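Local coordinates for putative type VI secretion protein (PDB 4HH5), which is the N-terminal domain of ClpV1, probably an ATP-hydrolysing ClpA/ClpB-family chaperone of the type VI secretion system, at residues R60-D65 / L138-S143; D67-S72 / L134-T139. All coordinates share one frame; numbering follows the deposited sequence.

Contact 1 of 2, residues R60-D65 / L138-S143; sequences RRYDWD and LTLSQS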
loop_
_atom_site.group_PDB
_atom_site.type_symbol
_atom_site.label_atom_id
_atom_site.label_comp_id
_atom_site.label_asym_id
_atom_site.label_seq_id
_atom_site.Cartn_x
_atom_site.Cartn_y
_atom_site.Cartn_z
ATOM N N ARG A 60 3.686 -10.886 11.151
ATOM C CA ARG A 60 3.823 -11.526 12.457
ATOM C C ARG A 60 3.212 -12.938 12.428
ATOM O O ARG A 60 3.861 -13.894 12.859
ATOM C CB ARG A 60 3.181 -10.651 13.559
ATOM C CG ARG A 60 3.228 -11.295 14.950
ATOM C CD ARG A 60 2.895 -10.341 16.078
ATOM N NE ARG A 60 1.479 -9.965 16.088
ATOM C CZ ARG A 60 1.022 -8.759 15.764
ATOM N NH1 ARG A 60 1.864 -7.793 15.413
ATOM N NH2 ARG A 60 -0.280 -8.506 15.800
ATOM N N ARG A 61 1.986 -13.073 11.895
ATOM C CA ARG A 61 1.308 -14.371 11.813
ATOM C C ARG A 61 2.078 -15.416 10.971
ATOM O O ARG A 61 2.144 -16.592 11.352
ATOM C CB ARG A 61 -0.110 -14.199 11.251
ATOM C CG ARG A 61 -0.918 -15.488 11.273
ATOM C CD ARG A 61 -2.093 -15.360 12.206
ATOM N NE ARG A 61 -2.548 -16.636 12.758
ATOM C CZ ARG A 61 -3.276 -17.530 12.096
ATOM N NH1 ARG A 61 -3.657 -18.652 12.687
ATOM N NH2 ARG A 61 -3.613 -17.314 10.829
ATOM N N TYR A 62 2.600 -14.992 9.813
ATOM C CA TYR A 62 3.288 -15.874 8.868
ATOM C C TYR A 62 4.807 -15.853 8.952
ATOM O O TYR A 62 5.481 -16.400 8.086
ATOM C CB TYR A 62 2.743 -15.679 7.449
ATOM C CG TYR A 62 1.292 -16.091 7.386
ATOM C CD1 TYR A 62 0.930 -17.436 7.363
ATOM C CD2 TYR A 62 0.276 -15.144 7.473
ATOM C CE1 TYR A 62 -0.406 -17.825 7.382
ATOM C CE2 TYR A 62 -1.066 -15.522 7.494
ATOM C CZ TYR A 62 -1.402 -16.864 7.458
ATOM O OH TYR A 62 -2.721 -17.242 7.476
ATOM N N ASP A 63 5.331 -15.258 10.028
ATOM C CA ASP A 63 6.749 -15.177 10.355
ATOM C C ASP A 63 7.638 -14.682 9.215
ATOM O O ASP A 63 8.659 -15.292 8.894
ATOM C CB ASP A 63 7.251 -16.498 10.969
ATOM C CG ASP A 63 8.489 -16.320 11.821
ATOM O OD1 ASP A 63 8.538 -15.335 12.602
ATOM O OD2 ASP A 63 9.415 -17.147 11.699
ATOM N N TRP A 64 7.231 -13.577 8.593
ATOM C CA TRP A 64 8.022 -12.959 7.539
ATOM C C TRP A 64 9.239 -12.322 8.181
ATOM O O TRP A 64 9.162 -11.844 9.320
ATOM C CB TRP A 64 7.224 -11.855 6.834
ATOM C CG TRP A 64 6.003 -12.299 6.082
ATOM C CD1 TRP A 64 5.582 -13.579 5.856
ATOM C CD2 TRP A 64 5.062 -11.448 5.432
ATOM N NE1 TRP A 64 4.426 -13.573 5.118
ATOM C CE2 TRP A 64 4.075 -12.274 4.854
ATOM C CE3 TRP A 64 4.924 -10.049 5.325
ATOM C CZ2 TRP A 64 2.974 -11.755 4.164
ATOM C CZ3 TRP A 64 3.821 -9.537 4.661
ATOM C CH2 TRP A 64 2.879 -10.385 4.063
ATOM N N ASP A 65 10.369 -12.324 7.463
ATOM C CA ASP A 65 11.551 -11.633 7.958
ATOM C C ASP A 65 11.302 -10.165 7.568
ATOM O O ASP A 65 11.569 -9.769 6.436
ATOM C CB ASP A 65 12.838 -12.205 7.324
ATOM C CG ASP A 65 14.125 -11.500 7.739
ATOM O OD1 ASP A 65 14.046 -10.470 8.451
ATOM O OD2 ASP A 65 15.196 -11.936 7.308
ATOM N N LEU A 138 3.744 -11.602 -1.713
ATOM C CA LEU A 138 3.140 -12.360 -2.819
ATOM C C LEU A 138 2.787 -13.813 -2.451
ATOM O O LEU A 138 2.290 -14.553 -3.307
ATOM C CB LEU A 138 4.066 -12.324 -4.057
ATOM C CG LEU A 138 4.562 -10.942 -4.526
ATOM C CD1 LEU A 138 5.504 -11.076 -5.710
ATOM C CD2 LEU A 138 3.397 -10.008 -4.875
ATOM N N THR A 139 3.037 -14.221 -1.191
ATOM C CA THR A 139 2.809 -15.600 -0.730
ATOM C C THR A 139 1.365 -15.963 -0.416
ATOM O O THR A 139 1.004 -17.131 -0.546
ATOM C CB THR A 139 3.784 -16.027 0.386
ATOM O OG1 THR A 139 3.564 -15.225 1.544
ATOM C CG2 THR A 139 5.248 -15.985 -0.050
ATOM N N LEU A 140 0.548 -14.993 0.022
ATOM C CA LEU A 140 -0.858 -15.244 0.347
ATOM C C LEU A 140 -1.725 -14.906 -0.855
ATOM O O LEU A 140 -1.461 -13.927 -1.541
ATOM C CB LEU A 140 -1.308 -14.416 1.576
ATOM C CG LEU A 140 -0.545 -14.640 2.892
ATOM C CD1 LEU A 140 -0.711 -13.457 3.823
ATOM C CD2 LEU A 140 -0.976 -15.935 3.578
ATOM N N SER A 141 -2.731 -15.736 -1.140
ATOM C CA SER A 141 -3.664 -15.491 -2.232
ATOM C C SER A 141 -4.770 -14.543 -1.743
ATOM O O SER A 141 -4.925 -14.367 -0.529
ATOM C CB SER A 141 -4.284 -16.800 -2.687
ATOM O OG SER A 141 -5.124 -17.306 -1.665
ATOM N N GLN A 142 -5.577 -13.990 -2.667
ATOM C CA GLN A 142 -6.701 -13.120 -2.299
ATOM C C GLN A 142 -7.730 -13.885 -1.470
ATOM O O GLN A 142 -8.275 -13.324 -0.513
ATOM C CB GLN A 142 -7.345 -12.475 -3.544
ATOM C CG GLN A 142 -8.528 -11.523 -3.259
ATOM C CD GLN A 142 -8.254 -10.516 -2.160
ATOM O OE1 GLN A 142 -7.421 -9.630 -2.292
ATOM N NE2 GLN A 142 -8.960 -10.622 -1.050
ATOM N N SER A 143 -7.953 -15.178 -1.795
ATOM C CA SER A 143 -8.895 -16.018 -1.045
ATOM C C SER A 143 -8.419 -16.209 0.393
ATOM O O SER A 143 -9.235 -16.120 1.306
ATOM C CB SER A 143 -9.152 -17.355 -1.739
ATOM O OG SER A 143 -7.944 -17.960 -2.166
HETATM O O HOH W 1 2.920 -15.871 4.109
#

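Contact 2 of 2, residues D67-S72 / L134-T139; sequences DAIWQS and LWPLLT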
loop_
_atom_site.group_PDB
_atom_site.type_symbol
_atom_site.label_atom_id
_atom_site.label_comp_id
_atom_site.label_asym_id
_atom_site.label_seq_id
_atom_site.Cartn_x
_atom_site.Cartn_y
_atom_site.Cartn_z
ATOM N N ASP A 67 12.700 -7.432 8.704
ATOM C CA ASP A 67 13.960 -6.691 8.572
ATOM C C ASP A 67 14.456 -6.733 7.138
ATOM O O ASP A 67 14.850 -5.697 6.622
ATOM C CB ASP A 67 15.042 -7.226 9.533
ATOM C CG ASP A 67 14.918 -6.749 10.971
ATOM O OD1 ASP A 67 13.806 -6.330 11.368
ATOM O OD2 ASP A 67 15.933 -6.806 11.707
ATOM N N ALA A 68 14.416 -7.923 6.490
ATOM C CA ALA A 68 14.841 -8.099 5.099
ATOM C C ALA A 68 13.929 -7.317 4.143
ATOM O O ALA A 68 14.425 -6.742 3.176
ATOM C CB ALA A 68 14.882 -9.568 4.733
ATOM N N ILE A 69 12.614 -7.243 4.441
ATOM C CA ILE A 69 11.668 -6.476 3.617
ATOM C C ILE A 69 12.008 -4.992 3.713
ATOM O O ILE A 69 12.068 -4.319 2.687
ATOM C CB ILE A 69 10.181 -6.754 3.980
ATOM C CG1 ILE A 69 9.826 -8.257 3.833
ATOM C CG2 ILE A 69 9.246 -5.876 3.127
ATOM C CD1 ILE A 69 8.491 -8.672 4.457
ATOM N N TRP A 70 12.226 -4.492 4.950
ATOM C CA TRP A 70 12.581 -3.096 5.214
ATOM C C TRP A 70 13.882 -2.727 4.490
ATOM O O TRP A 70 13.924 -1.696 3.827
ATOM C CB TRP A 70 12.718 -2.836 6.731
ATOM C CG TRP A 70 13.144 -1.432 7.051
ATOM C CD1 TRP A 70 14.392 -1.012 7.402
ATOM C CD2 TRP A 70 12.340 -0.252 6.939
ATOM N NE1 TRP A 70 14.405 0.358 7.555
ATOM C CE2 TRP A 70 13.159 0.849 7.272
ATOM C CE3 TRP A 70 10.995 -0.018 6.602
ATOM C CZ2 TRP A 70 12.681 2.166 7.271
ATOM C CZ3 TRP A 70 10.517 1.282 6.632
ATOM C CH2 TRP A 70 11.355 2.357 6.962
ATOM N N GLN A 71 14.925 -3.569 4.611
ATOM C CA GLN A 71 16.231 -3.349 3.965
ATOM C C GLN A 71 16.135 -3.315 2.438
ATOM O O GLN A 71 16.806 -2.506 1.806
ATOM C CB GLN A 71 17.263 -4.390 4.425
ATOM C CG GLN A 71 17.780 -4.183 5.854
ATOM C CD GLN A 71 18.537 -2.888 6.060
ATOM O OE1 GLN A 71 19.341 -2.457 5.222
ATOM N NE2 GLN A 71 18.307 -2.246 7.196
ATOM N N SER A 72 15.276 -4.172 1.854
ATOM C CA SER A 72 15.050 -4.235 0.405
ATOM C C SER A 72 14.415 -2.934 -0.081
ATOM O O SER A 72 14.809 -2.417 -1.127
ATOM C CB SER A 72 14.153 -5.421 0.064
ATOM O OG SER A 72 14.777 -6.626 0.480
ATOM N N LEU A 134 10.318 -7.934 -1.789
ATOM C CA LEU A 134 8.899 -7.891 -1.440
ATOM C C LEU A 134 8.202 -9.245 -1.697
ATOM O O LEU A 134 6.986 -9.346 -1.533
ATOM C CB LEU A 134 8.177 -6.740 -2.173
ATOM C CG LEU A 134 8.525 -5.305 -1.741
ATOM C CD1 LEU A 134 7.870 -4.305 -2.653
ATOM C CD2 LEU A 134 8.065 -5.020 -0.316
ATOM N N TRP A 135 8.978 -10.300 -2.054
ATOM C CA TRP A 135 8.441 -11.646 -2.300
ATOM C C TRP A 135 7.498 -12.205 -1.194
ATOM O O TRP A 135 6.520 -12.855 -1.580
ATOM C CB TRP A 135 9.550 -12.653 -2.704
ATOM C CG TRP A 135 10.507 -12.978 -1.599
ATOM C CD1 TRP A 135 11.727 -12.414 -1.378
ATOM C CD2 TRP A 135 10.312 -13.943 -0.554
ATOM N NE1 TRP A 135 12.301 -12.954 -0.248
ATOM C CE2 TRP A 135 11.444 -13.880 0.289
ATOM C CE3 TRP A 135 9.256 -14.815 -0.211
ATOM C CZ2 TRP A 135 11.562 -14.665 1.441
ATOM C CZ3 TRP A 135 9.366 -15.577 0.943
ATOM C CH2 TRP A 135 10.507 -15.503 1.752
ATOM N N PRO A 136 7.684 -11.949 0.147
ATOM C CA PRO A 136 6.723 -12.503 1.139
ATOM C C PRO A 136 5.289 -11.998 0.978
ATOM O O PRO A 136 4.340 -12.726 1.268
ATOM C CB PRO A 136 7.306 -12.062 2.492
ATOM C CG PRO A 136 8.778 -11.818 2.210
ATOM C CD PRO A 136 8.765 -11.206 0.837
ATOM N N LEU A 137 5.139 -10.757 0.494
ATOM C CA LEU A 137 3.848 -10.106 0.253
ATOM C C LEU A 137 3.056 -10.833 -0.856
ATOM O O LEU A 137 1.840 -10.710 -0.913
ATOM C CB LEU A 137 4.092 -8.627 -0.125
ATOM C CG LEU A 137 4.382 -7.641 1.036
ATOM C CD1 LEU A 137 5.790 -7.801 1.596
ATOM C CD2 LEU A 137 4.210 -6.211 0.584
ATOM N N LEU A 138 3.744 -11.602 -1.713
ATOM C CA LEU A 138 3.140 -12.360 -2.819
ATOM C C LEU A 138 2.787 -13.813 -2.451
ATOM O O LEU A 138 2.290 -14.553 -3.307
ATOM C CB LEU A 138 4.066 -12.324 -4.057
ATOM C CG LEU A 138 4.562 -10.942 -4.526
ATOM C CD1 LEU A 138 5.504 -11.076 -5.710
ATOM C CD2 LEU A 138 3.397 -10.008 -4.875
ATOM N N THR A 139 3.037 -14.221 -1.191
ATOM C CA THR A 139 2.809 -15.600 -0.730
ATOM C C THR A 139 1.365 -15.963 -0.416
ATOM O O THR A 139 1.004 -17.131 -0.546
ATOM C CB THR A 139 3.784 -16.027 0.386
ATOM O OG1 THR A 139 3.564 -15.225 1.544
ATOM C CG2 THR A 139 5.248 -15.985 -0.050
#

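Contact 1 of 2, residues R60-D65 / L138-S143
Leu140 packs against both Tyr62 and Trp64 in the helical Clp N-terminal domain, where the turn after helix 54-61 meets the loop that leads into helix 142-147. The tight part is apolar. Leu140 CD2 lies over one face of the Tyr62 ring in a CH-pi contact, 4.0 Å from the ring centroid and 13° off its normal. On the opposite face of the same ring sits Arg61 CG, nearer the rim, so the phenol is held between a leucine methyl and an arginine methylene. The other branch of Leu140 splits its contacts: CD1 is 4.1 Å from Trp64 CZ2 and at a similar distance from Tyr62 CD2. Both aromatic side chains leave the backbone with CG anti to the carbonyl carbon (chi1 -64° in each), which sends both rings to the leucine's side; the Tyr62 ring offers it a face and the Trp64 ring meets it obliquely. Toward Thr139, an exposed residue, the packing gives way to water. Trp64 NE1 and Thr139 OG1, 4.0 Å apart, are bridged by a single water. It lies at the indole edge, in the ring plane, accepting from Trp64 NE1 at 2.9 Å and donating to Thr139 OG1 at 2.7 Å, while that hydroxyl itself donates to Pro136 O.

Contact 2 of 2, residues D67-S72 / L134-T139
Ile69 and Leu134 bring the two backbones closest, with CA atoms 5.9 Å apart, where helix 66-78 runs past the 3-10 segment 134-138. No hydrogen bond joins the segments; the contact is entirely apolar, and its four touching residues are buried. Ile69 does the work on the helix side, sending its two branches to different partners. Its CG2 meets Leu134 CD2 at 3.7 Å, the two side chains crossing at about a right angle. The longer branch has CG1 anti to the carbonyl carbon (chi1 -58°) and runs on extended through chi2, which carries CD1 out to the proline and the second leucine. There the CG1-CD1 end of Ile69 lies alongside Pro136 CG, with CD1 3.9 Å from it. The same Ile69 CD1 is 4.0 Å from Leu137 CD1. Leu48 and Leu44 of helix 40-50 extend this cluster, the first against Ile69 and the second against both leucines.

Two carbonyls are each gripped twice from within their own segment. Ser72 OG donates to Ala68 O at 2.7 Å, and Ser72 N donates to the same oxygen from the opposite face of its carbonyl plane. Across the contact, Pro136 O takes two bonds from one residue: Thr139 OG1 at 2.6 Å, in the carbonyl plane and on a lone pair, and Thr139 N. The pairs Leu137 N to Leu134 O, Leu138 N to Trp135 O and Thr139 N to Pro136 O give the i+3 to i pattern of a 3-10 turn, here laid against an alpha helix in the leucine-rich core of the all-helical Clp N-terminal domain.

How the contacts relate
Contacts 1 and 2 have centres about 10 Å apart, on the same side of the chain's centre. Along the chain, 60-65 precedes 67-72, spanning the turn between helices 54-61 and 66-78; 134-139 and 138-143 follow much later and overlap at Leu138 and Thr139, between helices 115-124 and 142-147. Two successive pieces of the first half thus meet one continuous piece of the second. Trp64 joins the contacts directly: its CE3 packs 3.9 Å from Ile69 CD1, and its CH2 is equally far from Leu137 CA. Contact 2 is buried and contact 1 only partly so, so the pairing runs from the core outward within the Clp N-terminal domain.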